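Local structure of protein phosphotransferase ChpT (Brucella abortus, 4QPK) at residues H232-A235 with E236-V239; A89-A92 with S93-Q97. The protein relays phosphate as a homodimeric histidine phosphotransferase in a regulatory phosphorelay that controls cell growth, division and survival inside mammalian host cells. One frame throughout, in Å; residues are numbered along the deposited sequence.

Contacts 1 and 2 sit on opposite sides of the chain's centre, about 31 Å apart between their centres, and share no helix or strand. Contact 1 is a surface feature: the turn of the hairpin that joins strands 229-233 and 238-242 at one margin of the five-stranded sheet in the C-terminal domain, untouched by the other subunit. Contact 2 is one run of helix 78-102, partly buried between helix 43-74 and the second subunit. Their chemistry follows these places. In 232-239 a hydroxyl, a carboxylate and a water help close a solvent-facing turn, whereas 89-97 relies on regular helical bonding, small packed side chains and one amide-arginine bond.

Contact 1: H232-A235 with E236-V239; sequences HATA and EDIV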
loop_
_atom_site.group_PDB
_atom_site.type_symbol
_atom_site.label_atom_id
_atom_site.label_comp_id
_atom_site.label_asym_id
_atom_site.label_seq_id
_atom_site.Cartn_x
_atom_site.Cartn_y
_atom_site.Cartn_z
ATOM N N HIS B 232 26.448 -9.803 11.297
ATOM C CA HIS B 232 27.901 -9.970 11.325
ATOM C C HIS B 232 28.581 -9.009 10.356
ATOM O O HIS B 232 28.577 -9.239 9.150
ATOM C CB HIS B 232 28.302 -11.406 10.995
ATOM C CG HIS B 232 29.772 -11.658 11.147
ATOM N ND1 HIS B 232 30.602 -10.801 11.832
ATOM C CD2 HIS B 232 30.555 -12.662 10.687
ATOM C CE1 HIS B 232 31.842 -11.266 11.793
ATOM N NE2 HIS B 232 31.836 -12.393 11.109
ATOM N N ALA B 233 29.142 -7.925 10.891
ATOM C CA ALA B 233 29.783 -6.892 10.081
ATOM C C ALA B 233 31.310 -6.932 10.179
ATOM O O ALA B 233 31.868 -6.881 11.277
ATOM C CB ALA B 233 29.276 -5.519 10.485
ATOM N N THR B 234 31.973 -7.053 9.029
ATOM C CA THR B 234 33.428 -6.968 8.937
ATOM C C THR B 234 33.814 -5.832 7.984
ATOM O O THR B 234 32.939 -5.133 7.459
ATOM C CB THR B 234 34.054 -8.285 8.445
ATOM O OG1 THR B 234 33.748 -8.485 7.055
ATOM C CG2 THR B 234 33.539 -9.461 9.258
ATOM N N ALA B 235 35.113 -5.649 7.764
ATOM C CA ALA B 235 35.592 -4.604 6.855
ATOM C C ALA B 235 35.300 -4.965 5.396
ATOM O O ALA B 235 35.281 -4.095 4.521
ATOM C CB ALA B 235 37.086 -4.358 7.059
ATOM N N GLU B 236 35.075 -6.250 5.143
ATOM C CA GLU B 236 34.835 -6.746 3.792
ATOM C C GLU B 236 33.357 -6.776 3.418
ATOM O O GLU B 236 32.998 -6.506 2.277
ATOM C CB GLU B 236 35.393 -8.161 3.625
ATOM C CG GLU B 236 36.901 -8.240 3.543
ATOM C CD GLU B 236 37.359 -9.553 2.955
ATOM O OE1 GLU B 236 37.037 -10.616 3.535
ATOM O OE2 GLU B 236 38.020 -9.521 1.899
ATOM N N ASP B 237 32.516 -7.143 4.377
ATOM C CA ASP B 237 31.084 -7.301 4.117
ATOM C C ASP B 237 30.241 -7.221 5.370
ATOM O O ASP B 237 30.759 -7.171 6.488
ATOM C CB ASP B 237 30.793 -8.630 3.404
ATOM C CG ASP B 237 31.259 -9.879 4.172
ATOM O OD1 ASP B 237 31.488 -9.836 5.395
ATOM O OD2 ASP B 237 31.406 -10.937 3.516
ATOM N N ILE B 238 28.928 -7.192 5.163
ATOM C CA ILE B 238 27.980 -7.378 6.249
ATOM C C ILE B 238 27.068 -8.543 5.895
ATOM O O ILE B 238 26.564 -8.634 4.777
ATOM C CB ILE B 238 27.135 -6.119 6.521
ATOM C CG1 ILE B 238 28.048 -4.910 6.787
ATOM C CG2 ILE B 238 26.185 -6.386 7.688
ATOM C CD1 ILE B 238 27.321 -3.546 6.788
ATOM N N VAL B 239 26.896 -9.461 6.836
ATOM C CA VAL B 239 25.978 -10.569 6.650
ATOM C C VAL B 239 24.785 -10.424 7.586
ATOM O O VAL B 239 24.937 -10.365 8.806
ATOM C CB VAL B 239 26.656 -11.925 6.898
ATOM C CG1 VAL B 239 25.653 -13.049 6.793
ATOM C CG2 VAL B 239 27.800 -12.128 5.909
HETATM O O HOH W 1 30.743 -10.399 7.800
#
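Thr-234 and Asp-237 close the turn of this beta hairpin, with their side chains lying next to each other and pointing the same way. The tight part starts in the strands. His-232 and Val-239 form an antiparallel hydrogen-bonded pair, with His-232 N to Val-239 O at 3.0 Å and Val-239 N to His-232 O at 2.9 Å. One step on, the non-hydrogen-bonded pair Ala-233 and Ile-238 meets through CB and CG1 on the face where Ile-238 is buried against Val-184, Leu-189 and Val-191. The last backbone rung is short, Thr-234 N to Asp-237 O at 2.8 Å.

Beyond it, side chains take over. A chi1 of 71° tucks the Thr-234 hydroxyl between its own N and carbonyl carbon, where OG1 gives its proton to Asp-237 OD1 at 3.1 Å, reaching it from above the carboxylate plane. The same OG1 accepts Glu-236 N at 3.2 Å, in a bond more bent (144° at the hydrogen) than the backbone rungs. A water lies between His-232 O and Asp-237 OD1, 2.6 Å from OD1, and above one face of the His-232 ring, toward its rim. The outer side is looser: Ala-235 and Glu-236 are exposed, and the Glu-236 carboxylate leads away from the turn.

Asp-237 OD2 makes a salt bridge to Lys-185 on the neighbouring strand 178-185. With hydroxyl and water on one oxygen and lysine on the other, the carboxylate is probably ionised and probably held in its rotation, linking the turn to strand 178-185.

Contact 2: A89-A92 with S93-Q97; sequences ARNA and SARLQ
From Ala-89 to Gln-97 the backbone is regular alpha helix, and four successive i to i+4 bonds join the two segments: Ser-93 N to Ala-89 O, Ala-94 N to Arg-90 O, Arg-95 N to Asn-91 O and Leu-96 N to Ala-92 O, all between 2.9 and 3.0 Å. One side-chain bond runs alongside them with the same spacing. Asn-91 OD1 accepts Arg-95 NE at 2.8 Å, in the plane of the amide and on a lone pair, and the oxygen lies at the edge of the guanidinium, near its plane. The two flat groups are turned 34° from each other. With CG anti to the backbone N (chi1 -175°), the Asn-91 amide stands out from the helix, and its rotation about CB-CG turns OD1 toward the following turn, where Arg-95 waits; Arg-95 runs extended from CG to NE, laying CD 3.4 Å from Asn-91 OD1.

This is helix 78-102, which with helix 43-74 makes the antiparallel pair of the dimerization and histidine phosphotransfer (DHp) domain. Two such pairs, one from each subunit, associate in the homodimer. Ser-93 and Leu-96 accordingly face the second subunit, touching its Ile-62 and Ile-59 respectively, while Leu-96 also packs on Ile-58 of its own chain. Leu-96 CG sits 3.4 Å from Ala-92 O.

Another face turns to the C-terminal domain. Arg-95 NH2 forms a salt bridge with Glu-129, so that NE is held by Asn-91 and the far end by a carboxylate. Arg-90, stretched out from the helix, reaches Glu-124, which with Asn-128 binds a sodium ion; the methyl of Ala-94 lies about 4 Å from that ion at its nearest.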
loop_
_atom_site.group_PDB
_atom_site.type_symbol
_atom_site.label_atom_id
_atom_site.label_comp_id
_atom_site.label_asym_id
_atom_site.label_seq_id
_atom_site.Cartn_x
_atom_site.Cartn_y
_atom_site.Cartn_z
ATOM N N ALA B 89 7.081 3.020 -15.805
ATOM C CA ALA B 89 5.990 2.080 -15.526
ATOM C C ALA B 89 6.540 0.732 -15.059
ATOM O O ALA B 89 5.963 0.088 -14.171
ATOM C CB ALA B 89 5.090 1.906 -16.764
ATOM N N ARG B 90 7.641 0.288 -15.659
ATOM C CA ARG B 90 8.262 -0.970 -15.225
ATOM C C ARG B 90 8.773 -0.858 -13.789
ATOM O O ARG B 90 8.627 -1.791 -12.995
ATOM C CB ARG B 90 9.399 -1.379 -16.165
ATOM C CG ARG B 90 9.978 -2.739 -15.814
ATOM C CD ARG B 90 11.015 -3.222 -16.821
ATOM N NE ARG B 90 11.521 -4.534 -16.420
ATOM C CZ ARG B 90 12.379 -5.265 -17.123
ATOM N NH1 ARG B 90 12.830 -4.831 -18.294
ATOM N NH2 ARG B 90 12.770 -6.448 -16.657
ATOM N N ASN B 91 9.355 0.289 -13.465
ATOM C CA ASN B 91 9.815 0.590 -12.109
ATOM C C ASN B 91 8.656 0.553 -11.106
ATOM O O ASN B 91 8.714 -0.148 -10.105
ATOM C CB ASN B 91 10.496 1.963 -12.124
ATOM C CG ASN B 91 11.133 2.336 -10.807
ATOM O OD1 ASN B 91 10.561 2.138 -9.737
ATOM N ND2 ASN B 91 12.322 2.928 -10.883
ATOM N N ALA B 92 7.583 1.270 -11.409
ATOM C CA ALA B 92 6.415 1.306 -10.532
ATOM C C ALA B 92 5.840 -0.102 -10.329
ATOM O O ALA B 92 5.529 -0.507 -9.198
ATOM C CB ALA B 92 5.353 2.238 -11.115
ATOM N N SER B 93 5.741 -0.848 -11.428
ATOM C CA SER B 93 5.200 -2.213 -11.382
ATOM C C SER B 93 6.060 -3.093 -10.486
ATOM O O SER B 93 5.538 -3.840 -9.651
ATOM C CB SER B 93 5.128 -2.818 -12.790
ATOM O OG SER B 93 4.473 -4.090 -12.774
ATOM N N ALA B 94 7.379 -2.993 -10.650
ATOM C CA ALA B 94 8.296 -3.824 -9.869
ATOM C C ALA B 94 8.156 -3.519 -8.387
ATOM O O ALA B 94 8.171 -4.420 -7.563
ATOM C CB ALA B 94 9.745 -3.628 -10.323
ATOM N N ARG B 95 7.997 -2.245 -8.046
ATOM C CA ARG B 95 7.882 -1.884 -6.642
ATOM C C ARG B 95 6.551 -2.377 -6.051
ATOM O O ARG B 95 6.518 -2.862 -4.927
ATOM C CB ARG B 95 8.043 -0.368 -6.469
ATOM C CG ARG B 95 9.472 0.050 -6.734
ATOM C CD ARG B 95 9.734 1.529 -6.541
ATOM N NE ARG B 95 11.086 1.805 -7.003
ATOM C CZ ARG B 95 12.176 1.556 -6.284
ATOM N NH1 ARG B 95 12.066 1.052 -5.068
ATOM N NH2 ARG B 95 13.377 1.802 -6.784
ATOM N N LEU B 96 5.469 -2.275 -6.824
ATOM C CA LEU B 96 4.153 -2.738 -6.367
ATOM C C LEU B 96 4.121 -4.264 -6.204
ATOM O O LEU B 96 3.568 -4.786 -5.230
ATOM C CB LEU B 96 3.065 -2.239 -7.329
ATOM C CG LEU B 96 2.831 -0.721 -7.189
ATOM C CD1 LEU B 96 2.155 -0.140 -8.452
ATOM C CD2 LEU B 96 2.018 -0.349 -5.941
ATOM N N GLN B 97 4.696 -4.985 -7.163
ATOM C CA GLN B 97 4.705 -6.448 -7.064
ATOM C C GLN B 97 5.562 -6.912 -5.876
ATOM O O GLN B 97 5.215 -7.875 -5.190
ATOM C CB GLN B 97 5.215 -7.090 -8.361
ATOM C CG GLN B 97 4.318 -6.900 -9.593
ATOM C CD GLN B 97 2.938 -7.533 -9.424
ATOM O OE1 GLN B 97 2.762 -8.455 -8.637
ATOM N NE2 GLN B 97 1.967 -7.060 -10.197
#